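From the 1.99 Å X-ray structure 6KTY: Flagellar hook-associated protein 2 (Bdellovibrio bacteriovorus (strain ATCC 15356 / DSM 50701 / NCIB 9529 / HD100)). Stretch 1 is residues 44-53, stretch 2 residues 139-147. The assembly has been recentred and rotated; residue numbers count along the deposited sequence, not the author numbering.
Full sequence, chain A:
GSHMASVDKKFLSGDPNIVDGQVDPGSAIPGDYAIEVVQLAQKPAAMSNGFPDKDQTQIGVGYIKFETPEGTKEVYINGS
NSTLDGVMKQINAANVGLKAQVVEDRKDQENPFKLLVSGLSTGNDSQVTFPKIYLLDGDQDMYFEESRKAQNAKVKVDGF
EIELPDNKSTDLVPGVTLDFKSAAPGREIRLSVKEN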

ATOM      1  N   PRO A  44      12.450  14.397  16.879  1.00 23.85           N
ATOM      2  CA  PRO A  44      13.392  13.698  17.760  1.00 24.45           C
ATOM      3  C   PRO A  44      12.572  13.155  18.940  1.00 23.33           C
ATOM      4  O   PRO A  44      11.592  13.803  19.336  1.00 22.18           O
ATOM      5  CB  PRO A  44      14.330  14.812  18.222  1.00 25.10           C
ATOM      6  CG  PRO A  44      13.444  16.028  18.217  1.00 23.88           C
ATOM      7  CD  PRO A  44      12.448  15.845  17.134  1.00 23.44           C
ATOM      8  N   ALA A  45      12.958  12.020  19.498  1.00 22.58           N
ATOM      9  CA  ALA A  45      12.192  11.426  20.597  1.00 22.58           C
ATOM     10  C   ALA A  45      12.953  10.399  21.372  1.00 22.86           C
ATOM     11  O   ALA A  45      13.964   9.863  20.887  1.00 24.10           O
ATOM     12  CB  ALA A  45      10.841  10.821  20.060  1.00 22.57           C
ATOM     13  N   ALA A  46      12.497  10.111  22.593  1.00 22.59           N
ATOM     14  CA  ALA A  46      13.151   9.056  23.410  1.00 23.62           C
ATOM     15  C   ALA A  46      12.079   8.351  24.231  1.00 23.39           C
ATOM     16  O   ALA A  46      11.008   8.945  24.568  1.00 21.24           O
ATOM     17  CB  ALA A  46      14.315   9.646  24.331  1.00 24.23           C
ATOM     18  N   MET A  47      12.287   7.080  24.484  1.00 23.65           N
ATOM     19  CA  MET A  47      11.270   6.319  25.226  1.00 25.17           C
ATOM     20  C   MET A  47      11.926   5.623  26.371  1.00 25.94           C
ATOM     21  O   MET A  47      12.985   5.001  26.185  1.00 25.77           O
ATOM     22  CB  MET A  47      10.549   5.290  24.330  1.00 26.92           C
ATOM     23  CG  MET A  47       9.280   4.690  24.976  1.00 31.04           C
ATOM     24  SD  MET A  47       8.322   3.633  23.910  1.00 41.10           S
ATOM     25  CE  MET A  47       7.447   4.853  22.957  1.00 38.77           C
ATOM     26  N   SER A  48      11.306   5.689  27.549  1.00 25.70           N
ATOM     27  CA  SER A  48      11.894   5.026  28.738  1.00 26.57           C
ATOM     28  C   SER A  48      11.819   3.499  28.725  1.00 28.16           C
ATOM     29  O   SER A  48      11.077   2.903  27.937  1.00 27.39           O
ATOM     30  CB  SER A  48      11.249   5.548  30.031  1.00 25.77           C
ATOM     31  OG  SER A  48       9.998   4.914  30.250  1.00 26.33           O
ATOM     32  N   ASN A  49      12.613   2.877  29.603  1.00 28.91           N
ATOM     33  CA  ASN A  49      12.341   1.520  30.088  1.00 30.40           C
ATOM     34  C   ASN A  49      10.940   1.391  30.707  1.00 29.35           C
ATOM     35  O   ASN A  49      10.275   2.405  30.997  1.00 28.53           O
ATOM     36  CB  ASN A  49      13.442   1.059  31.061  1.00 33.23           C
ATOM     37  CG  ASN A  49      13.580   1.966  32.299  1.00 32.28           C
ATOM     38  OD1 ASN A  49      13.440   3.170  32.221  1.00 32.03           O
ATOM     39  ND2 ASN A  49      13.856   1.355  33.444  1.00 34.84           N
ATOM     40  N   GLY A  50      10.482   0.159  30.849  1.00 30.23           N
ATOM     41  CA  GLY A  50       9.119  -0.143  31.302  1.00 29.67           C
ATOM     42  C   GLY A  50       9.009  -0.096  32.819  1.00 29.65           C
ATOM     43  O   GLY A  50       9.948  -0.464  33.539  1.00 29.73           O
ATOM     44  N   PHE A  51       7.851   0.352  33.302  1.00 28.78           N
ATOM     45  CA  PHE A  51       7.552   0.409  34.726  1.00 29.10           C
ATOM     46  C   PHE A  51       6.285  -0.368  34.999  1.00 31.02           C
ATOM     47  O   PHE A  51       5.398  -0.447  34.112  1.00 30.35           O
ATOM     48  CB  PHE A  51       7.380   1.861  35.154  1.00 28.79           C
ATOM     49  CG  PHE A  51       8.675   2.597  35.312  1.00 28.40           C
ATOM     50  CD1 PHE A  51       9.405   3.003  34.202  1.00 26.48           C
ATOM     51  CD2 PHE A  51       9.166   2.893  36.576  1.00 33.19           C
ATOM     52  CE1 PHE A  51      10.613   3.679  34.358  1.00 29.61           C
ATOM     53  CE2 PHE A  51      10.388   3.574  36.734  1.00 32.10           C
ATOM     54  CZ  PHE A  51      11.115   3.942  35.638  1.00 29.65           C
ATOM     55  N   PRO A  52       6.157  -0.915  36.229  1.00 31.86           N
ATOM     56  CA  PRO A  52       4.975  -1.703  36.515  1.00 33.27           C
ATOM     57  C   PRO A  52       3.718  -0.868  36.700  1.00 32.46           C
ATOM     58  O   PRO A  52       2.634  -1.407  36.711  1.00 33.47           O
ATOM     59  CB  PRO A  52       5.345  -2.460  37.813  1.00 35.06           C
ATOM     60  CG  PRO A  52       6.374  -1.600  38.495  1.00 35.19           C
ATOM     61  CD  PRO A  52       7.104  -0.876  37.364  1.00 33.61           C
ATOM     62  N   ASP A  53       3.868   0.435  36.869  1.00 31.36           N
ATOM     63  CA  ASP A  53       2.737   1.314  37.096  1.00 31.53           C
ATOM     64  C   ASP A  53       3.216   2.713  36.712  1.00 30.43           C
ATOM     65  O   ASP A  53       4.429   2.940  36.560  1.00 29.82           O
ATOM     66  CB  ASP A  53       2.319   1.274  38.566  1.00 32.61           C
ATOM     67  CG  ASP A  53       3.403   1.793  39.483  1.00 33.00           C
ATOM     68  OD1 ASP A  53       3.610   3.022  39.531  1.00 33.19           O
ATOM     69  OD2 ASP A  53       4.057   0.969  40.150  1.00 32.52           O
TER
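Stretch 2, residues 139-147: DQDMYFEES

Stretch 2 runs extended alongside stretch 1 in the opposite sense, the end-to-end directions of the touching parts lying 154° apart, and 655 Å² of surface is buried between them. The pairing is antiparallel: A46 faces S147, with CA atoms 4.0 Å apart, M47 pairs with E146, and S48 lies against F144, their CA atoms 4.2 Å apart. One residue of stretch 2, E145, is thus accommodated as a beta bulge, where the chain also turns a corner.

The bulge is gathered around M47. M47 N donates to E146 O at 2.8 Å, whereas its carbonyl oxygen receives two weak hydrogen bonds, from E145 N (3.0 Å to M47 O) and from E146 N (3.3 Å to M47 O). Two successive amides therefore converge on one acceptor. Beside them, A46 CB packs over one face of the F144 ring, 3.6 Å from F144 CD1, while M47 C and S48 N lie at the edge of that ring.

N49 has more of its surface covered by the other stretch than any other residue and adds hydrogen bonds beyond the last bridge, partly through its side chain. N49 N donates to Y143 O at 2.9 Å, and Y143 N returns a bond to N49 OD1 at 3.0 Å. The amide group, with chi1 in the p rotamer, thereby takes the place of a main-chain acceptor; its other end, N49 ND2, donates to D141 O at 2.8 Å. A single asparagine so engages the backbone of stretch 2 at both Y143 and D141. The Y143 ring leans back over this residue, with N49 CB 3.8 Å from the ring centroid and over its face.

Q140, next in covered area, points its CA-to-CB bond toward stretch 1 and extends with chi1 and chi2 both t. This reach lets Q140 NE2 donate to G50 O at 3.1 Å, adding a side-chain bond where the CA atoms of the two stretches lie farther apart: the nearest pair here, F51 CA and Q140 CA, is separated by 8.3 Å. The same amide lies over one face of the F51 ring, and Q140 OE1 approaches P52 CD to 3.4 Å.

F51 helps to fill this wider gap, because the end of its side chain comes nearer to stretch 2 than its sideways CA-to-CB bond suggests. F51 CZ reaches M142 CG at 3.8 Å and D141 O at 3.6 Å. A water accepts from G50 N at 3.1 Å and donates to E145 OE1 at 3.0 Å, linking the two stretches where no direct hydrogen bond joins these residues.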

ATOM      1  N   ASP A 139      12.780   4.405  43.325  1.00 43.31           N
ATOM      2  CA  ASP A 139      12.396   3.021  43.599  1.00 43.51           C
ATOM      3  C   ASP A 139      12.966   2.150  42.495  1.00 43.06           C
ATOM      4  O   ASP A 139      13.211   0.968  42.686  1.00 43.88           O
ATOM      5  CB  ASP A 139      10.877   2.861  43.574  1.00 42.97           C
ATOM      6  CG  ASP A 139      10.183   3.590  44.693  1.00 43.55           C
ATOM      7  OD1 ASP A 139      10.804   3.828  45.761  1.00 43.12           O
ATOM      8  OD2 ASP A 139       8.999   3.933  44.487  1.00 42.50           O
ATOM      9  N   GLN A 140      13.134   2.748  41.324  1.00 41.38           N
ATOM     10  CA  GLN A 140      13.554   2.037  40.155  1.00 41.17           C
ATOM     11  C   GLN A 140      14.273   3.004  39.222  1.00 39.55           C
ATOM     12  O   GLN A 140      13.908   4.171  39.123  1.00 38.40           O
ATOM     13  CB  GLN A 140      12.332   1.432  39.468  1.00 40.74           C
ATOM     14  CG  GLN A 140      12.654   0.584  38.244  1.00 44.00           C
ATOM     15  CD  GLN A 140      11.419   0.192  37.439  1.00 44.57           C
ATOM     16  OE1 GLN A 140      10.351  -0.090  38.002  1.00 44.93           O
ATOM     17  NE2 GLN A 140      11.562   0.173  36.118  1.00 43.93           N
ATOM     18  N   ASP A 141      15.271   2.484  38.519  1.00 39.50           N
ATOM     19  CA  ASP A 141      16.033   3.246  37.536  1.00 38.79           C
ATOM     20  C   ASP A 141      15.182   3.658  36.334  1.00 37.43           C
ATOM     21  O   ASP A 141      14.506   2.812  35.728  1.00 37.77           O
ATOM     22  CB  ASP A 141      17.198   2.384  37.023  1.00 39.39           C
ATOM     23  CG  ASP A 141      18.285   2.185  38.060  1.00 41.36           C
ATOM     24  OD1 ASP A 141      18.434   3.032  38.982  1.00 44.35           O
ATOM     25  OD2 ASP A 141      19.005   1.170  37.957  1.00 40.00           O
ATOM     26  N   MET A 142      15.209   4.945  35.984  1.00 36.47           N
ATOM     27  CA  MET A 142      14.637   5.394  34.713  1.00 35.93           C
ATOM     28  C   MET A 142      15.732   5.723  33.741  1.00 34.23           C
ATOM     29  O   MET A 142      16.670   6.432  34.080  1.00 34.63           O
ATOM     30  CB  MET A 142      13.762   6.652  34.861  1.00 36.26           C
ATOM     31  CG  MET A 142      12.809   6.803  33.709  1.00 38.65           C
ATOM     32  SD  MET A 142      13.367   7.927  32.416  1.00 49.20           S
ATOM     33  CE  MET A 142      12.564   9.398  33.080  1.00 45.69           C
ATOM     34  N   TYR A 143      15.579   5.219  32.529  1.00 33.27           N
ATOM     35  CA  TYR A 143      16.504   5.528  31.477  1.00 34.04           C
ATOM     36  C   TYR A 143      15.775   5.469  30.148  1.00 32.52           C
ATOM     37  O   TYR A 143      14.739   4.828  30.017  1.00 33.40           O
ATOM     38  CB  TYR A 143      17.738   4.574  31.503  1.00 34.76           C
ATOM     39  CG  TYR A 143      17.449   3.101  31.227  1.00 36.97           C
ATOM     40  CD1 TYR A 143      17.018   2.252  32.243  1.00 40.02           C
ATOM     41  CD2 TYR A 143      17.677   2.553  29.957  1.00 41.28           C
ATOM     42  CE1 TYR A 143      16.772   0.902  31.991  1.00 43.17           C
ATOM     43  CE2 TYR A 143      17.421   1.219  29.687  1.00 43.07           C
ATOM     44  CZ  TYR A 143      16.983   0.401  30.711  1.00 44.45           C
ATOM     45  OH  TYR A 143      16.742  -0.911  30.437  1.00 50.30           O
ATOM     46  N   PHE A 144      16.319   6.165  29.180  1.00 32.47           N
ATOM     47  CA  PHE A 144      15.821   6.132  27.816  1.00 32.11           C
ATOM     48  C   PHE A 144      16.408   4.919  27.093  1.00 33.63           C
ATOM     49  O   PHE A 144      17.556   4.947  26.681  1.00 35.80           O
ATOM     50  CB  PHE A 144      16.169   7.461  27.123  1.00 30.91           C
ATOM     51  CG  PHE A 144      15.439   8.670  27.703  1.00 30.15           C
ATOM     52  CD1 PHE A 144      14.039   8.670  27.831  1.00 28.57           C
ATOM     53  CD2 PHE A 144      16.133   9.824  28.049  1.00 29.13           C
ATOM     54  CE1 PHE A 144      13.366   9.763  28.317  1.00 28.13           C
ATOM     55  CE2 PHE A 144      15.457  10.935  28.571  1.00 29.94           C
ATOM     56  CZ  PHE A 144      14.071  10.906  28.705  1.00 29.10           C
ATOM     57  N   GLU A 145      15.615   3.848  26.988  1.00 34.99           N
ATOM     58  CA  GLU A 145      16.035   2.566  26.386  1.00 36.49           C
ATOM     59  C   GLU A 145      16.199   2.766  24.875  1.00 36.79           C
ATOM     60  O   GLU A 145      17.015   2.121  24.220  1.00 37.30           O
ATOM     61  CB  GLU A 145      14.955   1.506  26.656  1.00 38.14           C
ATOM     62  CG  GLU A 145      15.429   0.040  26.722  1.00 40.52           C
ATOM     63  CD  GLU A 145      14.307  -0.938  27.123  1.00 46.76           C
ATOM     64  OE1 GLU A 145      13.145  -0.512  27.333  1.00 49.23           O
ATOM     65  OE2 GLU A 145      14.580  -2.155  27.232  1.00 49.92           O
ATOM     66  N   GLU A 146      15.441   3.712  24.326  1.00 34.99           N
ATOM     67  CA  GLU A 146      15.501   3.971  22.908  1.00 35.08           C
ATOM     68  C   GLU A 146      15.385   5.457  22.630  1.00 33.06           C
ATOM     69  O   GLU A 146      14.636   6.151  23.309  1.00 31.00           O
ATOM     70  CB  GLU A 146      14.342   3.219  22.244  1.00 36.18           C
ATOM     71  CG  GLU A 146      14.728   2.162  21.213  1.00 42.05           C
ATOM     72  CD  GLU A 146      13.540   1.774  20.347  1.00 47.06           C
ATOM     73  OE1 GLU A 146      12.636   1.074  20.873  1.00 50.93           O
ATOM     74  OE2 GLU A 146      13.488   2.207  19.165  1.00 50.48           O
ATOM     75  N   SER A 147      16.132   5.960  21.652  1.00 32.30           N
ATOM     76  CA  SER A 147      15.882   7.309  21.145  1.00 31.89           C
ATOM     77  C   SER A 147      15.926   7.363  19.622  1.00 31.54           C
ATOM     78  O   SER A 147      16.473   6.454  18.979  1.00 31.61           O
ATOM     79  CB  SER A 147      16.866   8.310  21.731  1.00 33.49           C
ATOM     80  OG  SER A 147      18.190   7.930  21.474  1.00 34.72           O
TER
HETATM   81  O   HOH W   1      11.447  -2.255  29.108  1.00 38.31           O